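PDB 6NJW: Xcc_ctr_pt, which is the C-terminal, Toprim-bearing region of a class 2 OLD family protein and probably cleaves nucleic acid by a metal-dependent mechanism. Local coordinates for residues V23-G28 with K66-E71; R32-A37 with P199-D204; I44-L49 with S212-I217; N99-I104 with D116-L121; E149-E154 with N164-W169. All blocks are in the same frame, centred on the assembly; numbering follows the deposited sequence.

Interaction 1: V23-G28 with K66-E71; sequences VILVEG and KLLGPE
In the Toprim core, V23 and L25 of strand 22-26 meet L68 at the end of helix 62-68, which joins strands 51-55 and 77-82 in a beta-alpha-beta crossover and packs on one face of the parallel sheet. V23 and L25 alternate with I24 and V26, so both turn the same way, toward the helix. L68 is the one residue that answers them. Its CD1 comes down beside the valine, 3.9 Å from V23 CB, and also reaches L25, where L25 CD1 and L68 CD1 stand tip to tip at 4.1 Å. The second branch lies farther along the same valine, with L68 CD2 4.0 Å from V23 CG2. The L68 and V23 side chains cross at about a right angle, while leucine meets leucine end-on. The fork of L68 is directed at the strand with CG anti to its own carbonyl carbon (chi1 -49°). No hydrogen bond links the segments, and the three touching side chains are all buried. On the other sheet face I24 packs against L214 and I217 of helix 208-226. Just past the strand, E27, a magnesium-binding residue of this protein that does not hold the ion here, has OE2 hydrogen-bonded to T81 OG1 and D82 N. An apolar strand sandwiched between helix layers and ending at an acidic metal-binding residue is characteristic of the Toprim fold.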
# COMPACT_ATOMS: atom_id res chain seq x y z
N VAL A 23 6.81 5.99 -9.91
CA VAL A 23 5.40 5.77 -9.62
C VAL A 23 5.25 4.66 -8.60
O VAL A 23 5.85 3.59 -8.75
CB VAL A 23 4.58 5.41 -10.87
CG1 VAL A 23 3.10 5.26 -10.47
CG2 VAL A 23 4.70 6.50 -11.92
N ILE A 24 4.45 4.89 -7.57
CA ILE A 24 4.05 3.88 -6.60
C ILE A 24 2.62 3.46 -6.91
O ILE A 24 1.69 4.27 -6.77
CB ILE A 24 4.14 4.42 -5.16
CG1 ILE A 24 5.60 4.74 -4.79
CG2 ILE A 24 3.51 3.42 -4.19
CD1 ILE A 24 5.69 5.73 -3.59
N LEU A 25 2.43 2.20 -7.29
CA LEU A 25 1.11 1.69 -7.67
C LEU A 25 0.49 0.99 -6.47
O LEU A 25 1.11 0.09 -5.88
CB LEU A 25 1.23 0.70 -8.84
CG LEU A 25 1.76 1.29 -10.14
CD1 LEU A 25 2.03 0.14 -11.13
CD2 LEU A 25 0.74 2.29 -10.68
N VAL A 26 -0.74 1.40 -6.12
CA VAL A 26 -1.46 0.89 -4.96
C VAL A 26 -2.88 0.52 -5.39
O VAL A 26 -3.35 0.93 -6.45
CB VAL A 26 -1.48 1.92 -3.81
CG1 VAL A 26 -0.02 2.32 -3.44
CG2 VAL A 26 -2.29 3.13 -4.19
N GLU A 27 -3.56 -0.26 -4.55
CA GLU A 27 -4.87 -0.79 -4.94
C GLU A 27 -5.99 0.24 -4.80
O GLU A 27 -6.90 0.28 -5.63
CB GLU A 27 -5.21 -2.02 -4.11
CG GLU A 27 -4.36 -3.25 -4.43
CD GLU A 27 -4.80 -4.45 -3.60
OE1 GLU A 27 -5.89 -4.38 -2.99
OE2 GLU A 27 -4.07 -5.46 -3.55
N GLY A 28 -5.97 1.06 -3.75
CA GLY A 28 -7.10 1.92 -3.51
C GLY A 28 -6.80 3.19 -2.75
O GLY A 28 -5.64 3.59 -2.60
N LYS A 66 2.32 -2.19 -18.00
CA LYS A 66 2.57 -1.99 -19.43
C LYS A 66 2.94 -0.54 -19.72
O LYS A 66 3.89 -0.27 -20.47
CB LYS A 66 1.34 -2.41 -20.24
CG LYS A 66 1.16 -3.93 -20.34
CD LYS A 66 -0.17 -4.27 -21.05
CE LYS A 66 -0.33 -5.76 -21.32
NZ LYS A 66 -1.61 -6.03 -22.05
N LEU A 67 2.24 0.41 -19.12
CA LEU A 67 2.54 1.82 -19.37
C LEU A 67 3.95 2.19 -18.90
O LEU A 67 4.67 2.93 -19.58
CB LEU A 67 1.50 2.70 -18.69
CG LEU A 67 1.80 4.20 -18.70
CD1 LEU A 67 1.79 4.75 -20.14
CD2 LEU A 67 0.79 4.94 -17.81
N LEU A 68 4.36 1.68 -17.74
CA LEU A 68 5.62 2.08 -17.11
C LEU A 68 6.78 1.15 -17.43
O LEU A 68 7.93 1.52 -17.18
CB LEU A 68 5.44 2.19 -15.58
CG LEU A 68 4.22 3.01 -15.14
CD1 LEU A 68 3.92 2.78 -13.65
CD2 LEU A 68 4.42 4.49 -15.42
N GLY A 69 6.53 -0.02 -18.00
CA GLY A 69 7.58 -0.98 -18.27
C GLY A 69 8.43 -0.63 -19.48
O GLY A 69 8.29 0.43 -20.09
N PRO A 70 9.35 -1.52 -19.83
CA PRO A 70 10.33 -1.18 -20.87
C PRO A 70 9.73 -1.05 -22.26
O PRO A 70 10.34 -0.39 -23.10
CB PRO A 70 11.34 -2.33 -20.81
CG PRO A 70 10.61 -3.47 -20.16
CD PRO A 70 9.65 -2.82 -19.19
N GLU A 71 8.58 -1.63 -22.53
CA GLU A 71 7.94 -1.43 -23.82
C GLU A 71 6.99 -0.24 -23.82
O GLU A 71 6.33 0.03 -24.83
CB GLU A 71 7.19 -2.70 -24.24
CG GLU A 71 8.12 -3.88 -24.57
CD GLU A 71 9.04 -3.57 -25.75
OE1 GLU A 71 8.56 -3.12 -26.82
OE2 GLU A 71 10.26 -3.79 -25.60

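Interaction 2: R32-A37 with P199-D204; sequences RFIVPA and PSVSED
V201 packs its two methyls against I34 and A37, joining the loop between helices 190-197 and 208-226 to helix 29-41, the first helix of the Toprim alpha/beta core. Each methyl has its own partner. V201 CG1 lies 4.0 Å from I34 CD1, the end of the isoleucine's long branch, and the two side chains cross obliquely. V201 CG2 sits 3.8 Å from A37 CB, about one turn farther along the helix. The valine points at the helix and A37 points back at the loop, its small methyl letting the two backbones come close: the CA atoms of A37 and V201 are 6.9 Å apart. I34 starts out to the flank instead, and a bend at its second torsion (chi2 -69°) carries CD1 round to the valine. In V201 the rotation about chi1 (-48°) sets CG2 between backbone N and carbonyl carbon and turns it to A37 CB. The contact is purely apolar. The helix is kinked at P36, whose N has no bond to the preceding turn. L143 of helix 134-154 also packs on V201, and A194 of helix 190-197 on I34, so the core here meets the helical part of the chain. The I34 side chain lies about 9 Å from the bound magnesium ion. V201 CG2 also rests against the helix backbone, 3.9 Å from A37 O.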
# COMPACT_ATOMS: atom_id res chain seq x y z
N ARG A 32 -3.50 5.21 -1.00
CA ARG A 32 -3.20 6.44 -1.70
C ARG A 32 -2.86 7.57 -0.74
O ARG A 32 -2.04 8.44 -1.06
CB ARG A 32 -4.38 6.83 -2.58
CG ARG A 32 -4.35 8.21 -3.22
CD ARG A 32 -5.58 8.35 -4.17
NE ARG A 32 -5.92 9.72 -4.53
CZ ARG A 32 -7.17 10.20 -4.55
NH1 ARG A 32 -8.18 9.41 -4.22
NH2 ARG A 32 -7.39 11.46 -4.90
N PHE A 33 -3.46 7.57 0.45
CA PHE A 33 -3.16 8.60 1.43
C PHE A 33 -2.26 8.13 2.55
O PHE A 33 -1.50 8.94 3.09
CB PHE A 33 -4.47 9.16 2.01
CG PHE A 33 -5.32 9.84 0.99
CD1 PHE A 33 -4.91 11.06 0.44
CD2 PHE A 33 -6.51 9.28 0.56
CE1 PHE A 33 -5.69 11.70 -0.51
CE2 PHE A 33 -7.29 9.90 -0.39
CZ PHE A 33 -6.89 11.12 -0.94
N ILE A 34 -2.28 6.84 2.89
CA ILE A 34 -1.46 6.36 4.00
C ILE A 34 0.01 6.22 3.58
O ILE A 34 0.92 6.51 4.35
CB ILE A 34 -2.04 5.04 4.53
CG1 ILE A 34 -3.25 5.31 5.43
CG2 ILE A 34 -1.02 4.27 5.32
CD1 ILE A 34 -2.86 5.97 6.75
N VAL A 35 0.26 5.75 2.35
CA VAL A 35 1.64 5.53 1.92
C VAL A 35 2.45 6.82 1.91
O VAL A 35 3.59 6.81 2.43
CB VAL A 35 1.65 4.79 0.57
CG1 VAL A 35 3.05 4.79 -0.04
CG2 VAL A 35 1.19 3.35 0.77
N PRO A 36 1.96 7.95 1.37
CA PRO A 36 2.76 9.19 1.48
C PRO A 36 2.97 9.66 2.90
O PRO A 36 4.01 10.25 3.20
CB PRO A 36 1.95 10.22 0.68
CG PRO A 36 0.94 9.45 -0.12
CD PRO A 36 0.75 8.13 0.55
N ALA A 37 2.00 9.45 3.79
CA ALA A 37 2.21 9.79 5.20
C ALA A 37 3.34 8.97 5.79
O ALA A 37 4.17 9.51 6.53
CB ALA A 37 0.90 9.59 5.98
N PRO A 199 -2.18 11.85 9.91
CA PRO A 199 -1.36 12.59 10.90
C PRO A 199 -0.87 11.76 12.08
O PRO A 199 0.05 12.20 12.78
CB PRO A 199 -2.30 13.70 11.37
CG PRO A 199 -3.21 13.93 10.23
CD PRO A 199 -3.41 12.58 9.58
N SER A 200 -1.44 10.59 12.34
CA SER A 200 -1.02 9.80 13.48
C SER A 200 0.08 8.80 13.17
O SER A 200 0.70 8.27 14.10
CB SER A 200 -2.21 9.03 14.07
OG SER A 200 -3.22 9.92 14.51
N VAL A 201 0.34 8.48 11.90
CA VAL A 201 1.28 7.41 11.63
C VAL A 201 2.68 7.88 12.03
O VAL A 201 2.99 9.07 12.04
CB VAL A 201 1.21 6.97 10.16
CG1 VAL A 201 -0.27 6.74 9.73
CG2 VAL A 201 1.86 8.00 9.26
N SER A 202 3.51 6.92 12.41
CA SER A 202 4.86 7.19 12.86
C SER A 202 5.76 6.14 12.25
O SER A 202 5.29 5.10 11.77
CB SER A 202 4.97 7.17 14.40
OG SER A 202 4.70 5.86 14.87
N GLU A 203 7.07 6.40 12.29
CA GLU A 203 8.01 5.49 11.63
C GLU A 203 7.90 4.08 12.20
O GLU A 203 7.96 3.10 11.44
CB GLU A 203 9.44 6.03 11.76
CG GLU A 203 10.54 4.97 11.61
CD GLU A 203 10.93 4.34 12.92
OE1 GLU A 203 10.81 5.00 13.97
OE2 GLU A 203 11.37 3.17 12.91
N ASP A 204 7.74 3.95 13.52
CA ASP A 204 7.82 2.62 14.12
C ASP A 204 6.61 1.73 13.84
O ASP A 204 6.70 0.52 14.08
CB ASP A 204 8.05 2.73 15.64
CG ASP A 204 6.94 3.49 16.34
OD1 ASP A 204 6.55 4.57 15.85
OD2 ASP A 204 6.46 3.00 17.39

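Interaction 3: I44-L49 with S212-I217; sequences IPLDML and SALEHI
L49 N donates to P45 O at 2.9 Å, closing a turn just after I44; I44 and, within the turn, L46 pack against L214 of helix 208-226. On the helix side H216 N bonds S212 O, again at 2.9 Å, but no hydrogen bond runs across, and the side-chain packing is apolar. I44 reaches in with its long branch: CD1 touches L214 CB at 4.0 Å, near the root of the leucine rather than its end. The same methyl lies by the backbone of the next residue, with I44 CD1 4.3 Å from E215 N and E215 CG slightly farther off, at the margin of the contact. An extended second torsion in I44 (chi2 176°) stretches CG1 and CD1 out across the gap to the helix. L46 works at the other end of L214. Its CB does not aim at the helix, yet L46 CD2 arrives 4.2 Å from L214 CD2, and the two leucines cross at about a right angle. I44 and L46 therefore hold L214 at base and tip. The three main partners are buried; L46 also packs on I24 of strand 22-26, and A39 of helix 29-41 is a neighbour shared by L46 and L214. Helix 208-226 is thereby tied to the loop leading into strand 51-55, as one of the helices that cover a sheet face in the three-layered alpha/beta/alpha sandwich of a Toprim domain.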
# COMPACT_ATOMS: atom_id res chain seq x y z
N ILE A 44 11.49 10.08 3.36
CA ILE A 44 11.57 9.80 1.93
C ILE A 44 10.59 10.77 1.28
O ILE A 44 9.37 10.58 1.38
CB ILE A 44 11.25 8.32 1.64
CG1 ILE A 44 12.28 7.43 2.33
CG2 ILE A 44 11.18 8.03 0.12
CD1 ILE A 44 12.03 5.94 2.19
N PRO A 45 11.06 11.86 0.69
CA PRO A 45 10.14 12.93 0.27
C PRO A 45 9.61 12.75 -1.15
O PRO A 45 10.22 13.21 -2.13
CB PRO A 45 11.02 14.17 0.39
CG PRO A 45 12.37 13.65 -0.06
CD PRO A 45 12.47 12.23 0.48
N LEU A 46 8.45 12.11 -1.28
CA LEU A 46 8.01 11.63 -2.58
C LEU A 46 7.84 12.77 -3.58
O LEU A 46 8.29 12.67 -4.72
CB LEU A 46 6.70 10.84 -2.43
CG LEU A 46 6.85 9.55 -1.61
CD1 LEU A 46 5.49 8.82 -1.54
CD2 LEU A 46 7.93 8.65 -2.15
N ASP A 47 7.25 13.87 -3.15
CA ASP A 47 6.99 14.98 -4.06
C ASP A 47 8.29 15.62 -4.52
O ASP A 47 8.47 15.91 -5.70
CB ASP A 47 6.11 16.03 -3.39
CG ASP A 47 4.75 15.47 -3.02
OD1 ASP A 47 4.25 14.60 -3.76
OD2 ASP A 47 4.19 15.90 -1.98
N MET A 48 9.22 15.84 -3.58
CA MET A 48 10.52 16.40 -3.93
C MET A 48 11.28 15.48 -4.87
O MET A 48 11.97 15.94 -5.77
CB MET A 48 11.32 16.68 -2.66
CG MET A 48 10.57 17.46 -1.62
SD MET A 48 10.52 19.20 -2.05
CE MET A 48 12.24 19.64 -1.95
N LEU A 49 11.12 14.17 -4.69
CA LEU A 49 11.76 13.18 -5.55
C LEU A 49 11.05 12.96 -6.88
O LEU A 49 11.52 12.15 -7.68
CB LEU A 49 11.86 11.83 -4.82
CG LEU A 49 12.88 11.74 -3.67
CD1 LEU A 49 12.63 10.52 -2.77
CD2 LEU A 49 14.28 11.72 -4.21
N SER A 212 9.40 -1.44 2.40
CA SER A 212 10.13 -2.07 1.31
C SER A 212 9.88 -1.37 -0.01
O SER A 212 10.82 -1.11 -0.77
CB SER A 212 9.73 -3.54 1.20
OG SER A 212 10.35 -4.31 2.22
N ALA A 213 8.62 -1.03 -0.30
CA ALA A 213 8.33 -0.40 -1.58
C ALA A 213 8.88 1.01 -1.62
O ALA A 213 9.40 1.44 -2.65
CB ALA A 213 6.82 -0.38 -1.84
N LEU A 214 8.74 1.75 -0.52
CA LEU A 214 9.27 3.11 -0.49
C LEU A 214 10.78 3.13 -0.68
O LEU A 214 11.31 3.96 -1.44
CB LEU A 214 8.89 3.78 0.83
CG LEU A 214 7.41 4.11 0.97
CD1 LEU A 214 7.13 4.65 2.39
CD2 LEU A 214 6.98 5.13 -0.09
N GLU A 215 11.50 2.23 -0.01
CA GLU A 215 12.96 2.17 -0.15
C GLU A 215 13.36 1.70 -1.54
O GLU A 215 14.36 2.18 -2.10
CB GLU A 215 13.52 1.24 0.93
CG GLU A 215 13.28 1.76 2.36
CD GLU A 215 13.87 0.86 3.46
OE1 GLU A 215 14.00 -0.35 3.23
OE2 GLU A 215 14.18 1.38 4.55
N HIS A 216 12.58 0.80 -2.14
CA HIS A 216 12.91 0.33 -3.49
C HIS A 216 12.83 1.48 -4.49
O HIS A 216 13.76 1.68 -5.28
CB HIS A 216 11.96 -0.80 -3.90
CG HIS A 216 12.33 -1.43 -5.21
ND1 HIS A 216 13.03 -2.62 -5.29
CD2 HIS A 216 12.13 -1.03 -6.49
CE1 HIS A 216 13.24 -2.92 -6.56
NE2 HIS A 216 12.71 -1.98 -7.31
N ILE A 217 11.74 2.26 -4.46
CA ILE A 217 11.58 3.32 -5.46
C ILE A 217 12.54 4.47 -5.17
O ILE A 217 13.07 5.10 -6.10
CB ILE A 217 10.12 3.80 -5.54
CG1 ILE A 217 9.91 4.71 -6.76
CG2 ILE A 217 9.66 4.53 -4.30
CD1 ILE A 217 10.20 4.01 -8.08

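Interaction 4: N99-I104 with D116-L121; sequences NVLDVI and DEVIKL
Apolar packing carries the whole contact between the two helices, and it centres on L101, whose CD1 is inserted beside V118 and L121. L101 CD1 lies 3.9 Å from L121 CD2 and 4.0 Å from V118 CG1, and the same methyl is 4.0 Å from V118 O, so it also lies beside the backbone of helix 115-123. The other branch adds to this, with L101 CD2 4.2 Å from L121 CG. V118 and L121 are three residues apart, close to one helical turn, and form the two sides of a shallow notch that receives the leucine. L121 is turned to it with CG anti to the backbone N (chi1 174°), while V118 presents CG1 from the flank. Y125 is a further neighbour packing on L101. L101 and V118 have the closest pair of CA atoms, 8.6 Å apart. Both helices belong to the connection between strands 77-82 and 127-130 of the parallel Toprim sheet, where two helices in succession replace the single helix of a simple crossover. Among backbone bonds, I104 N reaches V100 O and L121 N reaches E117 O, each inside its own helix. Polar links lie around the contact: D116 OD1 makes a salt bridge to R83 NH2, and D102 OD1 is hydrogen-bonded to H110 ND1.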
# COMPACT_ATOMS: atom_id res chain seq x y z
N ASN A 99 0.73 -11.96 -14.08
CA ASN A 99 0.29 -11.05 -15.13
C ASN A 99 1.24 -9.87 -15.30
O ASN A 99 1.50 -9.44 -16.43
CB ASN A 99 -1.14 -10.58 -14.83
CG ASN A 99 -2.18 -11.62 -15.22
OD1 ASN A 99 -1.91 -12.48 -16.05
ND2 ASN A 99 -3.35 -11.56 -14.61
N VAL A 100 1.79 -9.34 -14.19
CA VAL A 100 2.77 -8.27 -14.37
C VAL A 100 4.17 -8.81 -14.65
O VAL A 100 4.95 -8.16 -15.35
CB VAL A 100 2.78 -7.29 -13.18
CG1 VAL A 100 1.45 -6.55 -13.11
CG2 VAL A 100 3.05 -8.00 -11.86
N LEU A 101 4.53 -9.99 -14.13
CA LEU A 101 5.86 -10.50 -14.43
C LEU A 101 6.00 -10.87 -15.90
O LEU A 101 7.09 -10.74 -16.47
CB LEU A 101 6.19 -11.70 -13.54
CG LEU A 101 6.51 -11.40 -12.06
CD1 LEU A 101 6.45 -12.68 -11.23
CD2 LEU A 101 7.86 -10.73 -11.90
N ASP A 102 4.91 -11.31 -16.53
CA ASP A 102 4.93 -11.55 -17.98
C ASP A 102 5.27 -10.28 -18.75
O ASP A 102 5.85 -10.35 -19.83
CB ASP A 102 3.59 -12.09 -18.45
CG ASP A 102 3.37 -13.54 -18.05
OD1 ASP A 102 4.34 -14.22 -17.67
OD2 ASP A 102 2.20 -13.98 -18.11
N VAL A 103 4.89 -9.11 -18.22
CA VAL A 103 5.25 -7.84 -18.86
C VAL A 103 6.67 -7.44 -18.51
O VAL A 103 7.50 -7.16 -19.39
CB VAL A 103 4.23 -6.75 -18.44
CG1 VAL A 103 4.63 -5.40 -19.02
CG2 VAL A 103 2.81 -7.14 -18.85
N ILE A 104 6.99 -7.36 -17.21
CA ILE A 104 8.29 -6.81 -16.83
C ILE A 104 9.43 -7.79 -17.06
O ILE A 104 10.59 -7.38 -17.13
CB ILE A 104 8.26 -6.35 -15.36
CG1 ILE A 104 9.40 -5.37 -15.08
CG2 ILE A 104 8.39 -7.56 -14.42
CD1 ILE A 104 9.11 -3.95 -15.52
N ASP A 116 4.49 -18.70 -3.50
CA ASP A 116 5.61 -18.10 -2.79
C ASP A 116 6.80 -17.87 -3.70
O ASP A 116 7.53 -16.89 -3.53
CB ASP A 116 5.99 -18.96 -1.58
CG ASP A 116 5.09 -18.71 -0.38
OD1 ASP A 116 4.30 -17.74 -0.40
OD2 ASP A 116 5.17 -19.48 0.60
N GLU A 117 7.01 -18.74 -4.70
CA GLU A 117 8.07 -18.48 -5.67
C GLU A 117 7.74 -17.26 -6.55
O GLU A 117 8.63 -16.47 -6.88
CB GLU A 117 8.31 -19.72 -6.54
CG GLU A 117 9.04 -20.87 -5.83
CD GLU A 117 8.87 -22.22 -6.54
OE1 GLU A 117 7.76 -22.53 -7.01
OE2 GLU A 117 9.87 -22.95 -6.65
N VAL A 118 6.48 -17.12 -6.97
CA VAL A 118 6.11 -15.94 -7.74
C VAL A 118 6.30 -14.68 -6.90
O VAL A 118 6.77 -13.65 -7.39
CB VAL A 118 4.66 -16.08 -8.25
CG1 VAL A 118 4.08 -14.73 -8.71
CG2 VAL A 118 4.63 -17.09 -9.39
N ILE A 119 5.99 -14.78 -5.61
CA ILE A 119 6.08 -13.63 -4.72
C ILE A 119 7.54 -13.22 -4.50
O ILE A 119 7.88 -12.03 -4.55
CB ILE A 119 5.36 -13.92 -3.39
CG1 ILE A 119 3.85 -13.92 -3.62
CG2 ILE A 119 5.73 -12.90 -2.33
CD1 ILE A 119 3.03 -14.48 -2.46
N LYS A 120 8.43 -14.18 -4.24
CA LYS A 120 9.82 -13.79 -3.99
C LYS A 120 10.53 -13.34 -5.27
O LYS A 120 11.45 -12.50 -5.21
CB LYS A 120 10.59 -14.92 -3.31
CG LYS A 120 10.84 -16.13 -4.16
CD LYS A 120 11.44 -17.25 -3.28
CE LYS A 120 11.92 -18.44 -4.11
NZ LYS A 120 12.34 -19.58 -3.23
N LEU A 121 10.13 -13.86 -6.43
CA LEU A 121 10.62 -13.30 -7.69
C LEU A 121 10.17 -11.86 -7.86
O LEU A 121 10.96 -10.99 -8.27
CB LEU A 121 10.13 -14.14 -8.87
CG LEU A 121 10.42 -13.64 -10.29
CD1 LEU A 121 11.91 -13.42 -10.51
CD2 LEU A 121 9.84 -14.61 -11.33

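Interaction 5: E149-E154 with N164-W169; sequences EVIREE and NALQQW
Between segments 149-154 and 164-169 the nearest CA atoms are those of I151 and L166, 9.2 Å apart. One methyl does the bridging: L166 CD2 touches I151 CG2 at 3.9 Å and lies 4.2 Å from I151 CB, so it meets the short branch and the root of the isoleucine. The same methyl comes within 4.3 Å of R152 CG, where the aliphatic stem of the arginine borders the contact. CG anti to the backbone N (chi1 -174°) extends the leucine so that CD2 reaches I151, and the two side chains cross at a slant. Helices 134-154 and 160-171 are consecutive helices of the all-helical part of the fold, away from the Toprim sheet. I151 also packs on F193 of helix 190-197 and on L181 of helix 178-188, the helix that W169 meets through L180 and L181. At the polar margin Q167 OE1 is hydrogen-bonded to Q148 NE2.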
# COMPACT_ATOMS: atom_id res chain seq x y z
N GLU A 149 -10.34 6.90 17.72
CA GLU A 149 -10.76 8.30 17.79
C GLU A 149 -11.31 8.78 16.46
O GLU A 149 -12.29 9.54 16.43
CB GLU A 149 -9.61 9.19 18.26
CG GLU A 149 -10.07 10.54 18.83
CD GLU A 149 -11.24 10.41 19.82
OE1 GLU A 149 -12.41 10.49 19.38
OE2 GLU A 149 -10.98 10.23 21.04
N VAL A 150 -10.71 8.35 15.34
CA VAL A 150 -11.25 8.70 14.03
C VAL A 150 -12.66 8.15 13.88
O VAL A 150 -13.59 8.88 13.51
CB VAL A 150 -10.33 8.20 12.90
CG1 VAL A 150 -10.97 8.48 11.55
CG2 VAL A 150 -8.95 8.88 12.99
N ILE A 151 -12.85 6.86 14.16
CA ILE A 151 -14.15 6.24 13.97
C ILE A 151 -15.22 6.99 14.76
O ILE A 151 -16.27 7.35 14.23
CB ILE A 151 -14.10 4.75 14.35
CG1 ILE A 151 -13.22 4.00 13.34
CG2 ILE A 151 -15.52 4.14 14.40
CD1 ILE A 151 -12.85 2.59 13.79
N ARG A 152 -14.94 7.26 16.04
CA ARG A 152 -15.92 7.93 16.89
C ARG A 152 -16.17 9.37 16.46
O ARG A 152 -17.28 9.89 16.64
CB ARG A 152 -15.48 7.85 18.35
CG ARG A 152 -15.71 6.47 18.93
CD ARG A 152 -15.24 6.33 20.38
NE ARG A 152 -15.32 7.57 21.15
CZ ARG A 152 -16.44 8.20 21.48
NH1 ARG A 152 -17.62 7.73 21.11
NH2 ARG A 152 -16.38 9.33 22.19
N GLU A 153 -15.17 10.03 15.87
CA GLU A 153 -15.41 11.37 15.36
C GLU A 153 -16.17 11.36 14.05
O GLU A 153 -16.96 12.27 13.79
CB GLU A 153 -14.09 12.13 15.18
CG GLU A 153 -14.31 13.63 15.04
CD GLU A 153 -13.05 14.41 14.73
OE1 GLU A 153 -12.02 14.21 15.42
OE2 GLU A 153 -13.09 15.23 13.78
N GLU A 154 -15.95 10.35 13.21
CA GLU A 154 -16.64 10.29 11.93
C GLU A 154 -18.03 9.69 12.07
O GLU A 154 -18.92 9.99 11.26
CB GLU A 154 -15.82 9.48 10.93
CG GLU A 154 -14.54 10.16 10.49
CD GLU A 154 -14.82 11.42 9.70
OE1 GLU A 154 -15.77 11.41 8.90
OE2 GLU A 154 -14.09 12.41 9.88
N ASN A 164 -18.75 -0.55 22.55
CA ASN A 164 -18.13 -1.52 23.46
C ASN A 164 -17.22 -2.47 22.71
O ASN A 164 -16.13 -2.81 23.20
CB ASN A 164 -19.21 -2.30 24.22
CG ASN A 164 -19.91 -1.45 25.25
OD1 ASN A 164 -19.36 -0.47 25.74
ND2 ASN A 164 -21.15 -1.82 25.58
N ALA A 165 -17.65 -2.95 21.54
CA ALA A 165 -16.78 -3.82 20.76
C ALA A 165 -15.50 -3.09 20.36
O ALA A 165 -14.41 -3.66 20.40
CB ALA A 165 -17.51 -4.34 19.52
N LEU A 166 -15.63 -1.81 20.01
CA LEU A 166 -14.48 -1.01 19.61
C LEU A 166 -13.50 -0.85 20.77
O LEU A 166 -12.29 -1.06 20.60
CB LEU A 166 -14.95 0.36 19.11
CG LEU A 166 -13.90 1.29 18.50
CD1 LEU A 166 -13.03 0.55 17.50
CD2 LEU A 166 -14.54 2.51 17.86
N GLN A 167 -14.01 -0.46 21.94
CA GLN A 167 -13.17 -0.36 23.12
C GLN A 167 -12.51 -1.70 23.42
O GLN A 167 -11.35 -1.75 23.85
CB GLN A 167 -14.00 0.12 24.32
CG GLN A 167 -13.18 0.48 25.55
CD GLN A 167 -12.07 1.47 25.24
OE1 GLN A 167 -12.34 2.61 24.86
NE2 GLN A 167 -10.82 1.03 25.40
N GLN A 168 -13.22 -2.79 23.17
CA GLN A 168 -12.69 -4.12 23.43
C GLN A 168 -11.55 -4.47 22.47
O GLN A 168 -10.56 -5.09 22.87
CB GLN A 168 -13.83 -5.13 23.34
CG GLN A 168 -13.48 -6.57 23.16
CD GLN A 168 -14.72 -7.43 23.18
OE1 GLN A 168 -15.82 -6.94 23.46
NE2 GLN A 168 -14.57 -8.72 22.87
N TRP A 169 -11.67 -4.08 21.19
CA TRP A 169 -10.56 -4.32 20.26
C TRP A 169 -9.33 -3.51 20.64
O TRP A 169 -8.20 -3.98 20.50
CB TRP A 169 -10.96 -3.96 18.83
CG TRP A 169 -12.20 -4.58 18.32
CD1 TRP A 169 -12.74 -5.78 18.67
CD2 TRP A 169 -13.06 -4.02 17.33
NE1 TRP A 169 -13.89 -6.01 17.96
CE2 TRP A 169 -14.11 -4.93 17.13
CE3 TRP A 169 -13.05 -2.83 16.60
CZ2 TRP A 169 -15.15 -4.69 16.24
CZ3 TRP A 169 -14.07 -2.59 15.70
CH2 TRP A 169 -15.11 -3.51 15.53

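Interactions 1, 2 and 3 interlock around the Toprim sheet: the centre of interaction 3 lies 15 Å from that of interaction 1 and 13 Å from that of interaction 2, and V35 of helix 29-41 packs on L214. Along the chain the segments of these three contacts alternate, the late ones at 199-217 returning to the early Toprim elements. Interactions 4 and 5 are local helix pairs nested in the loops that interactions 2 and 3 close; their centres lie 39 Å apart, on opposite sides of the chain's centre. Interaction 4 abuts interaction 1 through K66 and V103. Late chain segments thus complete the Toprim core, beside a separate helical part that holds interaction 5.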